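Local coordinates for C24 protein (Bizionia argentinensis JUB59, PDB 6OV6), which probably forms the receptor-binding tip of a temperate phage's long tail fiber, a three-chain assembly that binds manganese, at residues G107-S110 with W111-A115. Sequence-based numbering, arbitrary orientation.
Sequences GSIS and WAEFA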
ATOM      1  N   GLY A 107     -21.281  49.979  -0.992  1.00 38.44           N
ATOM      2  CA  GLY A 107     -19.914  49.834  -0.514  1.00 37.26           C
ATOM      3  C   GLY A 107     -19.705  48.712   0.477  1.00 37.22           C
ATOM      4  O   GLY A 107     -18.556  48.326   0.712  1.00 34.87           O
ATOM      5  N   SER A 108     -20.809  48.150   1.048  1.00 32.30           N
ATOM      6  CA  SER A 108     -20.681  47.033   1.979  1.00 31.40           C
ATOM      7  C   SER A 108     -20.258  45.741   1.260  1.00 35.84           C
ATOM      8  O   SER A 108     -20.517  45.569   0.068  1.00 35.46           O
ATOM      9  CB  SER A 108     -21.951  46.827   2.815  1.00 32.33           C
ATOM     10  OG  SER A 108     -23.019  46.336   2.018  1.00 33.96           O
ATOM     11  N   ILE A 109     -19.567  44.873   1.988  1.00 33.22           N
ATOM     12  CA  ILE A 109     -18.999  43.617   1.506  1.00 33.78           C
ATOM     13  C   ILE A 109     -19.550  42.519   2.378  1.00 36.14           C
ATOM     14  O   ILE A 109     -19.615  42.687   3.605  1.00 34.41           O
ATOM     15  CB  ILE A 109     -17.423  43.654   1.644  1.00 36.76           C
ATOM     16  CG1 ILE A 109     -16.762  44.952   1.113  1.00 38.62           C
ATOM     17  CG2 ILE A 109     -16.735  42.386   1.140  1.00 35.66           C
ATOM     18  CD1 ILE A 109     -16.988  45.329  -0.348  1.00 55.07           C
ATOM     19  N   SER A 110     -19.868  41.363   1.771  1.00 32.53           N
ATOM     20  CA  SER A 110     -20.314  40.188   2.516  1.00 31.26           C
ATOM     21  C   SER A 110     -19.200  39.786   3.496  1.00 33.60           C
ATOM     22  O   SER A 110     -18.059  39.585   3.073  1.00 33.34           O
ATOM     23  CB  SER A 110     -20.590  39.031   1.559  1.00 34.61           C
ATOM     24  OG  SER A 110     -20.873  37.844   2.277  1.00 42.80           O
ATOM     25  N   TRP A 111     -19.521  39.719   4.790  1.00 31.49           N
ATOM     26  CA  TRP A 111     -18.581  39.327   5.845  1.00 32.16           C
ATOM     27  C   TRP A 111     -18.068  37.891   5.670  1.00 37.43           C
ATOM     28  O   TRP A 111     -16.937  37.618   6.045  1.00 36.41           O
ATOM     29  CB  TRP A 111     -19.203  39.532   7.231  1.00 30.95           C
ATOM     30  CG  TRP A 111     -18.341  39.192   8.421  1.00 31.52           C
ATOM     31  CD1 TRP A 111     -18.674  38.360   9.452  1.00 34.07           C
ATOM     32  CD2 TRP A 111     -17.045  39.734   8.746  1.00 31.03           C
ATOM     33  NE1 TRP A 111     -17.674  38.348  10.395  1.00 33.56           N
ATOM     34  CE2 TRP A 111     -16.657  39.171   9.985  1.00 34.73           C
ATOM     35  CE3 TRP A 111     -16.162  40.618   8.097  1.00 31.54           C
ATOM     36  CZ2 TRP A 111     -15.426  39.463  10.590  1.00 33.89           C
ATOM     37  CZ3 TRP A 111     -14.974  40.954   8.727  1.00 32.65           C
ATOM     38  CH2 TRP A 111     -14.613  40.382   9.959  1.00 33.55           C
ATOM     39  N   ALA A 112     -18.873  36.999   5.062  1.00 36.38           N
ATOM     40  CA  ALA A 112     -18.503  35.594   4.808  1.00 37.56           C
ATOM     41  C   ALA A 112     -17.292  35.474   3.853  1.00 39.60           C
ATOM     42  O   ALA A 112     -16.623  34.439   3.830  1.00 40.00           O
ATOM     43  CB  ALA A 112     -19.692  34.837   4.243  1.00 38.88           C
ATOM     44  N   GLU A 113     -16.994  36.545   3.100  1.00 33.53           N
ATOM     45  CA  GLU A 113     -15.835  36.608   2.194  1.00 31.63           C
ATOM     46  C   GLU A 113     -14.512  36.837   2.961  1.00 33.08           C
ATOM     47  O   GLU A 113     -13.432  36.682   2.383  1.00 30.85           O
ATOM     48  CB  GLU A 113     -16.040  37.688   1.140  1.00 33.04           C
ATOM     49  CG  GLU A 113     -17.077  37.307   0.092  1.00 43.13           C
ATOM     50  CD  GLU A 113     -17.409  38.387  -0.919  1.00 61.76           C
ATOM     51  OE1 GLU A 113     -16.633  39.365  -1.043  1.00 52.23           O
ATOM     52  OE2 GLU A 113     -18.435  38.230  -1.620  1.00 65.69           O
ATOM     53  N   PHE A 114     -14.601  37.212   4.253  1.00 29.32           N
ATOM     54  CA  PHE A 114     -13.447  37.424   5.113  1.00 28.92           C
ATOM     55  C   PHE A 114     -13.039  36.113   5.743  1.00 35.99           C
ATOM     56  O   PHE A 114     -13.889  35.371   6.254  1.00 38.00           O
ATOM     57  CB  PHE A 114     -13.692  38.514   6.163  1.00 29.20           C
ATOM     58  CG  PHE A 114     -13.672  39.905   5.578  1.00 29.07           C
ATOM     59  CD1 PHE A 114     -12.603  40.758   5.815  1.00 30.08           C
ATOM     60  CD2 PHE A 114     -14.738  40.373   4.813  1.00 28.88           C
ATOM     61  CE1 PHE A 114     -12.587  42.042   5.277  1.00 29.18           C
ATOM     62  CE2 PHE A 114     -14.730  41.660   4.288  1.00 30.74           C
ATOM     63  CZ  PHE A 114     -13.659  42.493   4.535  1.00 28.21           C
ATOM     64  N   ALA A 115     -11.753  35.798   5.649  1.00 33.28           N
ATOM     65  CA  ALA A 115     -11.234  34.530   6.161  1.00 34.12           C
ATOM     66  C   ALA A 115     -10.274  34.693   7.325  1.00 34.18           C
ATOM     67  O   ALA A 115      -9.437  35.587   7.333  1.00 29.80           O
ATOM     68  CB  ALA A 115     -10.575  33.742   5.040  1.00 35.16           C
TER
HETATM   69  O   HOH W   1     -19.340  41.032  -1.155  1.00 39.92           O
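The backbone N of E113 turns back to the carbonyl O of S110 at 3.2 Å, and the next bond, from F114 N to W111 O at 3.0 Å, continues the 3-10 segment 111-113. The N-H of E113 reaches S110 O from well above the carbonyl plane, 57° out of it, and the bond is moderately bent. The same S110 O lies at the edge of the F114 ring, near its plane, 3.8 Å from CD2. Beside it, CG2 of I109 meets CE2 of F114 at 3.8 Å, with the two side chains crossing at about a right angle. With CG2 anti to its own backbone N, I109 turns this methyl toward the following turn, where CG2 also lies 3.7 Å from OE1 of E113. The E113 side chain runs back extended over CB of S110, and a water joins the two residues, accepting from S110 N at 3.0 Å and giving a weak bond to E113 OE2, while OE1 forms a salt bridge with K39.

CZ3 of W111 lies 3.5 Å above one face of the F114 ring, offset toward its rim, and the indole also stacks on F66. F114 itself is buried against V57, I59, I41 and V75, while E113 O accepts a bond from R121 of a second subunit. A short 3-10 segment thus connects strand 109-110, paired with strand 74-81, to strand 115-116 of the same mixed beta-sheet.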